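Local coordinates for putative metal binding protein (Coccidioides immitis, PDB 3CVG) that is of unconfirmed function but, as a putative metal-binding member of the periplasmic-binding-protein superfamily, probably captures a ligand in the cleft between two lobes, at residues Phe186-Leu191 with Leu209-Gly214; Leu22-Gly27 with Gly33-Leu38. One frame throughout, in Å; residues are numbered along the deposited sequence.

Contact 1. Residues Phe186-Leu191 with Leu209-Gly214; sequences FPIQAL and LSIPRG
The first turn of helix 187-196 packs here against the loop that joins the short helices 205-208 and 213-216, in a chain of the periplasmic-binding-protein fold. Three pairs carry the contact, Ile188 with Ser210, Ile188 with Ile211 and Leu191 with Ile211; the last two join apolar side chains, and the first is a carbon contact with the CB of Ser210. Ile188 and Leu191 stand one helical turn apart, which puts both on the face turned to the loop. The CB of Ile188 does not aim at the loop, yet its outer branch arrives there: CG1 lies anti to the carbonyl carbon (chi1 -68°) and the extended chain carries CD1 to 3.7 Å from Ser210 CB. The hydroxyl of Ser210 is engaged elsewhere, OG bonding to the carbonyl of Gly206 at the preceding helix, and it is the methylene that meets the isoleucine. Looser is the touch between the branch methyls, Ile188 CG2 and Ile211 CG2, at 4.3 Å. Ile211 also leans on Thr192 and Ile195 and so follows helix 187-196 beyond Leu191. Its CG1 sits between the backbone N and the carbonyl carbon (chi1 62°), and from there CD1 reaches Leu191. These two buried side chains cross at about a right angle, Leu191 CD2 lying 3.7 Å from Ile211 CD1 and 4.1 Å from Ile211 CG2.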
ATOM      1  N   PHE A 186      10.064   6.974   5.294  1.00 29.30           N
ATOM      2  CA  PHE A 186       8.757   6.944   4.633  1.00 30.74           C
ATOM      3  C   PHE A 186       8.987   6.644   3.152  1.00 28.65           C
ATOM      4  O   PHE A 186      10.113   6.754   2.668  1.00 27.91           O
ATOM      5  CB  PHE A 186       8.060   8.304   4.757  1.00 35.23           C
ATOM      6  CG  PHE A 186       8.056   8.862   6.147  1.00 39.48           C
ATOM      7  CD1 PHE A 186       7.515   8.136   7.205  1.00 41.39           C
ATOM      8  CD2 PHE A 186       8.581  10.130   6.395  1.00 41.07           C
ATOM      9  CE1 PHE A 186       7.495   8.667   8.497  1.00 42.76           C
ATOM     10  CE2 PHE A 186       8.568  10.674   7.681  1.00 43.05           C
ATOM     11  CZ  PHE A 186       8.024   9.941   8.735  1.00 43.56           C
ATOM     12  N   PRO A 187       7.917   6.290   2.413  1.00 27.27           N
ATOM     13  CA  PRO A 187       7.938   5.960   0.987  1.00 26.21           C
ATOM     14  C   PRO A 187       8.741   6.852   0.044  1.00 24.15           C
ATOM     15  O   PRO A 187       9.612   6.367  -0.674  1.00 22.35           O
ATOM     16  CB  PRO A 187       6.456   5.955   0.620  1.00 26.38           C
ATOM     17  CG  PRO A 187       5.838   5.391   1.832  1.00 27.03           C
ATOM     18  CD  PRO A 187       6.541   6.170   2.935  1.00 26.77           C
ATOM     19  N   ILE A 188       8.430   8.145   0.027  1.00 23.59           N
ATOM     20  CA  ILE A 188       9.107   9.075  -0.875  1.00 23.17           C
ATOM     21  C   ILE A 188      10.618   9.125  -0.655  1.00 23.03           C
ATOM     22  O   ILE A 188      11.396   9.008  -1.605  1.00 21.57           O
ATOM     23  CB  ILE A 188       8.509  10.503  -0.753  1.00 23.55           C
ATOM     24  CG1 ILE A 188       7.072  10.512  -1.289  1.00 25.93           C
ATOM     25  CG2 ILE A 188       9.364  11.505  -1.544  1.00 23.83           C
ATOM     26  CD1 ILE A 188       6.354  11.856  -1.139  1.00 23.86           C
ATOM     27  N   GLN A 189      11.036   9.296   0.594  1.00 24.91           N
ATOM     28  CA  GLN A 189      12.464   9.338   0.909  1.00 22.58           C
ATOM     29  C   GLN A 189      13.149   8.039   0.480  1.00 19.65           C
ATOM     30  O   GLN A 189      14.220   8.068  -0.128  1.00 17.54           O
ATOM     31  CB  GLN A 189      12.666   9.566   2.406  1.00 26.59           C
ATOM     32  CG  GLN A 189      12.357  10.984   2.848  1.00 32.52           C
ATOM     33  CD  GLN A 189      12.041  11.086   4.327  1.00 38.80           C
ATOM     34  OE1 GLN A 189      12.644  10.397   5.158  1.00 41.64           O
ATOM     35  NE2 GLN A 189      11.094  11.962   4.670  1.00 40.27           N
ATOM     36  N   ALA A 190      12.533   6.901   0.789  1.00 19.00           N
ATOM     37  CA  ALA A 190      13.114   5.605   0.420  1.00 18.65           C
ATOM     38  C   ALA A 190      13.298   5.427  -1.091  1.00 17.88           C
ATOM     39  O   ALA A 190      14.325   4.905  -1.540  1.00 17.40           O
ATOM     40  CB  ALA A 190      12.254   4.459   0.991  1.00 18.66           C
ATOM     41  N   LEU A 191      12.296   5.825  -1.877  1.00 16.40           N
ATOM     42  CA  LEU A 191      12.404   5.703  -3.328  1.00 17.90           C
ATOM     43  C   LEU A 191      13.483   6.664  -3.840  1.00 18.52           C
ATOM     44  O   LEU A 191      14.287   6.305  -4.697  1.00 18.17           O
ATOM     45  CB  LEU A 191      11.055   6.008  -4.014  1.00 17.80           C
ATOM     46  CG  LEU A 191      11.035   5.995  -5.551  1.00 16.80           C
ATOM     47  CD1 LEU A 191      11.665   4.708  -6.086  1.00 14.75           C
ATOM     48  CD2 LEU A 191       9.591   6.131  -6.049  1.00 17.00           C
ATOM     49  N   LEU A 209       4.621   8.483  -8.416  1.00 23.20           N
ATOM     50  CA  LEU A 209       4.030   9.688  -8.986  1.00 23.68           C
ATOM     51  C   LEU A 209       4.295  10.903  -8.117  1.00 23.95           C
ATOM     52  O   LEU A 209       4.005  12.031  -8.515  1.00 22.87           O
ATOM     53  CB  LEU A 209       2.518   9.505  -9.166  1.00 24.23           C
ATOM     54  CG  LEU A 209       2.121   8.388 -10.136  1.00 24.22           C
ATOM     55  CD1 LEU A 209       0.608   8.147 -10.063  1.00 27.79           C
ATOM     56  CD2 LEU A 209       2.547   8.756 -11.546  1.00 25.76           C
ATOM     57  N   SER A 210       4.865  10.674  -6.937  1.00 24.67           N
ATOM     58  CA  SER A 210       5.158  11.762  -6.015  1.00 25.07           C
ATOM     59  C   SER A 210       6.568  12.333  -6.151  1.00 23.80           C
ATOM     60  O   SER A 210       6.827  13.421  -5.659  1.00 24.37           O
ATOM     61  CB  SER A 210       4.963  11.301  -4.566  1.00 25.68           C
ATOM     62  OG  SER A 210       3.622  10.933  -4.312  1.00 30.03           O
ATOM     63  N   ILE A 211       7.480  11.605  -6.790  1.00 24.20           N
ATOM     64  CA  ILE A 211       8.846  12.102  -6.909  1.00 24.05           C
ATOM     65  C   ILE A 211       9.047  12.956  -8.154  1.00 23.41           C
ATOM     66  O   ILE A 211       8.301  12.849  -9.130  1.00 24.44           O
ATOM     67  CB  ILE A 211       9.885  10.943  -6.889  1.00 24.78           C
ATOM     68  CG1 ILE A 211       9.664  10.012  -8.079  1.00 24.88           C
ATOM     69  CG2 ILE A 211       9.780  10.170  -5.571  1.00 24.73           C
ATOM     70  CD1 ILE A 211      10.725   8.948  -8.230  1.00 25.01           C
ATOM     71  N   PRO A 212      10.054  13.836  -8.128  1.00 24.20           N
ATOM     72  CA  PRO A 212      10.333  14.708  -9.278  1.00 23.36           C
ATOM     73  C   PRO A 212      10.442  13.940 -10.590  1.00 23.63           C
ATOM     74  O   PRO A 212      10.953  12.824 -10.616  1.00 23.16           O
ATOM     75  CB  PRO A 212      11.646  15.369  -8.892  1.00 22.25           C
ATOM     76  CG  PRO A 212      11.544  15.457  -7.389  1.00 22.87           C
ATOM     77  CD  PRO A 212      11.005  14.087  -7.030  1.00 22.29           C
ATOM     78  N   ARG A 213       9.954  14.527 -11.679  1.00 24.30           N
ATOM     79  CA  ARG A 213      10.043  13.866 -12.978  1.00 27.21           C
ATOM     80  C   ARG A 213      11.497  13.547 -13.300  1.00 26.31           C
ATOM     81  O   ARG A 213      11.806  12.490 -13.858  1.00 27.08           O
ATOM     82  CB  ARG A 213       9.487  14.751 -14.092  1.00 28.05           C
ATOM     83  CG  ARG A 213       8.002  14.972 -14.015  1.00 33.05           C
ATOM     84  CD  ARG A 213       7.459  15.513 -15.325  1.00 35.72           C
ATOM     85  NE  ARG A 213       6.042  15.826 -15.203  1.00 39.24           N
ATOM     86  CZ  ARG A 213       5.127  14.969 -14.765  1.00 40.56           C
ATOM     87  NH1 ARG A 213       5.482  13.742 -14.407  1.00 41.52           N
ATOM     88  NH2 ARG A 213       3.857  15.341 -14.681  1.00 43.52           N
ATOM     89  N   GLY A 214      12.380  14.476 -12.955  1.00 26.53           N
ATOM     90  CA  GLY A 214      13.795  14.280 -13.213  1.00 28.01           C
ATOM     91  C   GLY A 214      14.337  12.981 -12.642  1.00 27.89           C
ATOM     92  O   GLY A 214      15.112  12.290 -13.304  1.00 27.71           O
TER

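Contact 2. Residues Leu22-Gly27 with Gly33-Leu38; sequences LRIGNG and GLVKEL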
ATOM      1  N   LEU A  22     -17.278   9.519  12.646  1.00 47.25           N
ATOM      2  CA  LEU A  22     -16.626   8.504  11.822  1.00 45.07           C
ATOM      3  C   LEU A  22     -15.110   8.624  11.919  1.00 44.75           C
ATOM      4  O   LEU A  22     -14.520   9.603  11.461  1.00 43.94           O
ATOM      5  CB  LEU A  22     -17.065   8.630  10.353  1.00 44.75           C
ATOM      6  CG  LEU A  22     -16.452   7.622   9.363  1.00 44.35           C
ATOM      7  CD1 LEU A  22     -16.728   6.205   9.832  1.00 43.82           C
ATOM      8  CD2 LEU A  22     -17.024   7.841   7.970  1.00 44.32           C
ATOM      9  N   ARG A  23     -14.490   7.613  12.526  1.00 44.15           N
ATOM     10  CA  ARG A  23     -13.042   7.574  12.695  1.00 42.95           C
ATOM     11  C   ARG A  23     -12.477   6.435  11.849  1.00 42.14           C
ATOM     12  O   ARG A  23     -12.894   5.281  11.988  1.00 41.72           O
ATOM     13  CB  ARG A  23     -12.701   7.355  14.167  1.00 43.76           C
ATOM     14  CG  ARG A  23     -13.233   8.437  15.097  1.00 44.57           C
ATOM     15  CD  ARG A  23     -13.237   7.941  16.528  1.00 45.31           C
ATOM     16  NE  ARG A  23     -14.141   6.805  16.676  1.00 46.35           N
ATOM     17  CZ  ARG A  23     -14.097   5.934  17.679  1.00 47.29           C
ATOM     18  NH1 ARG A  23     -13.186   6.063  18.634  1.00 47.45           N
ATOM     19  NH2 ARG A  23     -14.959   4.926  17.720  1.00 46.98           N
ATOM     20  N   ILE A  24     -11.526   6.766  10.980  1.00 40.88           N
ATOM     21  CA  ILE A  24     -10.920   5.783  10.088  1.00 40.44           C
ATOM     22  C   ILE A  24      -9.420   5.628  10.317  1.00 40.29           C
ATOM     23  O   ILE A  24      -8.682   6.613  10.331  1.00 41.55           O
ATOM     24  CB  ILE A  24     -11.114   6.180   8.606  1.00 39.79           C
ATOM     25  CG1 ILE A  24     -12.572   6.551   8.340  1.00 38.75           C
ATOM     26  CG2 ILE A  24     -10.710   5.027   7.703  1.00 40.50           C
ATOM     27  CD1 ILE A  24     -12.798   7.180   6.974  1.00 38.98           C
ATOM     28  N   GLY A  25      -8.979   4.387  10.492  1.00 38.11           N
ATOM     29  CA  GLY A  25      -7.567   4.123  10.682  1.00 36.65           C
ATOM     30  C   GLY A  25      -7.002   3.607   9.373  1.00 36.12           C
ATOM     31  O   GLY A  25      -7.537   2.665   8.786  1.00 35.73           O
ATOM     32  N   ASN A  26      -5.929   4.223   8.896  1.00 35.39           N
ATOM     33  CA  ASN A  26      -5.325   3.800   7.641  1.00 33.95           C
ATOM     34  C   ASN A  26      -3.933   4.380   7.504  1.00 33.19           C
ATOM     35  O   ASN A  26      -3.537   5.260   8.266  1.00 31.76           O
ATOM     36  CB  ASN A  26      -6.184   4.255   6.455  1.00 34.65           C
ATOM     37  CG  ASN A  26      -5.560   3.903   5.112  1.00 36.03           C
ATOM     38  OD1 ASN A  26      -5.299   2.732   4.819  1.00 35.80           O
ATOM     39  ND2 ASN A  26      -5.314   4.916   4.291  1.00 36.14           N
ATOM     40  N   GLY A  27      -3.189   3.882   6.525  1.00 33.34           N
ATOM     41  CA  GLY A  27      -1.847   4.380   6.314  1.00 32.21           C
ATOM     42  C   GLY A  27      -1.673   5.108   4.997  1.00 30.74           C
ATOM     43  O   GLY A  27      -1.767   6.335   4.936  1.00 30.57           O
ATOM     44  N   GLY A  33      -3.996  11.208   0.128  1.00 35.27           N
ATOM     45  CA  GLY A  33      -5.063  12.180  -0.026  1.00 34.79           C
ATOM     46  C   GLY A  33      -6.427  11.575  -0.327  1.00 35.56           C
ATOM     47  O   GLY A  33      -7.439  12.282  -0.300  1.00 36.31           O
ATOM     48  N   LEU A  34      -6.476  10.273  -0.605  1.00 34.73           N
ATOM     49  CA  LEU A  34      -7.754   9.629  -0.919  1.00 35.08           C
ATOM     50  C   LEU A  34      -8.761   9.675   0.228  1.00 34.64           C
ATOM     51  O   LEU A  34      -9.945   9.911   0.001  1.00 35.20           O
ATOM     52  CB  LEU A  34      -7.553   8.168  -1.336  1.00 34.11           C
ATOM     53  CG  LEU A  34      -8.849   7.445  -1.734  1.00 35.24           C
ATOM     54  CD1 LEU A  34      -9.320   7.973  -3.075  1.00 36.19           C
ATOM     55  CD2 LEU A  34      -8.629   5.943  -1.817  1.00 35.15           C
ATOM     56  N   VAL A  35      -8.299   9.446   1.454  1.00 34.87           N
ATOM     57  CA  VAL A  35      -9.204   9.461   2.601  1.00 37.06           C
ATOM     58  C   VAL A  35      -9.920  10.805   2.726  1.00 37.96           C
ATOM     59  O   VAL A  35     -11.046  10.867   3.216  1.00 38.03           O
ATOM     60  CB  VAL A  35      -8.458   9.137   3.916  1.00 37.33           C
ATOM     61  CG1 VAL A  35      -9.390   9.322   5.112  1.00 37.52           C
ATOM     62  CG2 VAL A  35      -7.955   7.701   3.882  1.00 37.34           C
ATOM     63  N   LYS A  36      -9.269  11.874   2.274  1.00 39.49           N
ATOM     64  CA  LYS A  36      -9.867  13.204   2.319  1.00 40.50           C
ATOM     65  C   LYS A  36     -11.029  13.267   1.335  1.00 41.50           C
ATOM     66  O   LYS A  36     -12.146  13.645   1.698  1.00 40.07           O
ATOM     67  CB  LYS A  36      -8.837  14.275   1.951  1.00 42.21           C
ATOM     68  CG  LYS A  36      -9.396  15.700   1.973  1.00 43.39           C
ATOM     69  CD  LYS A  36      -8.288  16.745   1.889  1.00 43.73           C
ATOM     70  CE  LYS A  36      -8.845  18.152   2.045  1.00 45.27           C
ATOM     71  NZ  LYS A  36      -7.767  19.183   1.989  1.00 45.91           N
ATOM     72  N   GLU A  37     -10.750  12.903   0.085  1.00 42.81           N
ATOM     73  CA  GLU A  37     -11.763  12.902  -0.967  1.00 43.97           C
ATOM     74  C   GLU A  37     -12.942  12.018  -0.571  1.00 44.63           C
ATOM     75  O   GLU A  37     -14.100  12.414  -0.694  1.00 45.80           O
ATOM     76  CB  GLU A  37     -11.169  12.385  -2.282  1.00 44.21           C
ATOM     77  CG  GLU A  37     -10.606  13.451  -3.203  1.00 45.97           C
ATOM     78  CD  GLU A  37     -11.648  14.471  -3.614  1.00 48.21           C
ATOM     79  OE1 GLU A  37     -11.965  15.363  -2.795  1.00 49.58           O
ATOM     80  OE2 GLU A  37     -12.158  14.374  -4.752  1.00 47.85           O
ATOM     81  N   LEU A  38     -12.636  10.812  -0.107  1.00 44.53           N
ATOM     82  CA  LEU A  38     -13.664   9.868   0.318  1.00 43.71           C
ATOM     83  C   LEU A  38     -14.541  10.455   1.421  1.00 43.00           C
ATOM     84  O   LEU A  38     -15.763  10.503   1.291  1.00 43.76           O
ATOM     85  CB  LEU A  38     -13.012   8.572   0.815  1.00 42.73           C
ATOM     86  CG  LEU A  38     -12.928   7.387  -0.152  1.00 42.87           C
ATOM     87  CD1 LEU A  38     -12.603   7.851  -1.560  1.00 42.93           C
ATOM     88  CD2 LEU A  38     -11.880   6.412   0.361  1.00 41.18           C
TER
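Helix 34-47 packs on strand 20-26 through Val35, part of the alpha/beta layering of a lobe of the periplasmic-binding-protein fold. Gly33 opens the second segment. It closes the short helix 28-32 with a Schellman motif, its phi of 100° lying where a side chain would jam against the preceding carbonyl, and it is at the same time the N-cap of helix 34-47. Its carbonyl O receives two weak bonds, from Lys36 N at 3.2 Å and Glu37 N at 3.4 Å. Leu34 then turns its side chain to Phe271. Val35 follows with CB directed at the strand, and its two methyls divide the work. CG1, anti to the backbone N (chi1 173°), approaches Ile24 CD1 at 4.4 Å, a loose apolar touch; CG2 goes to the side-chain amide of Asn26. Asn26 and Val35 run past each other in opposite directions, with Asn26 CG 4.7 Å from Val35 CG2. Ile24 and Asn26, two residues apart on the strand, both direct CB toward the helix, and Trp58 of the neighbouring strand 55-60 lies against Val35 as well. Leu38, one turn on, also directs CB at the strand but packs on Leu258 of helix 248-259, whose Phe254 touches Ile24. The backbone of Leu38 makes the first firm bond of the helix, its N lying 2.8 Å from Leu34 O.

From the N terminus the chain reaches contact 2 first: strand 20-26 leads through helix 28-32 into helix 34-47, a short local loop closed when the helix packs on the strand it has just left. Contact 1 opens much later, at the start of helix 187-196, and closes once strand 200-204 and helix 205-208 have been passed. The two loops thus follow in series, neither nesting nor crossing. Contact 2 joins a helix to a strand, whereas contact 1 joins a helix to a loop. Their centres are about 21 Å apart and their nearest atoms about 8 Å. A bound calcium ion lies about 10 Å from the side chain of Asn26 and about 11 Å from that of Ile188.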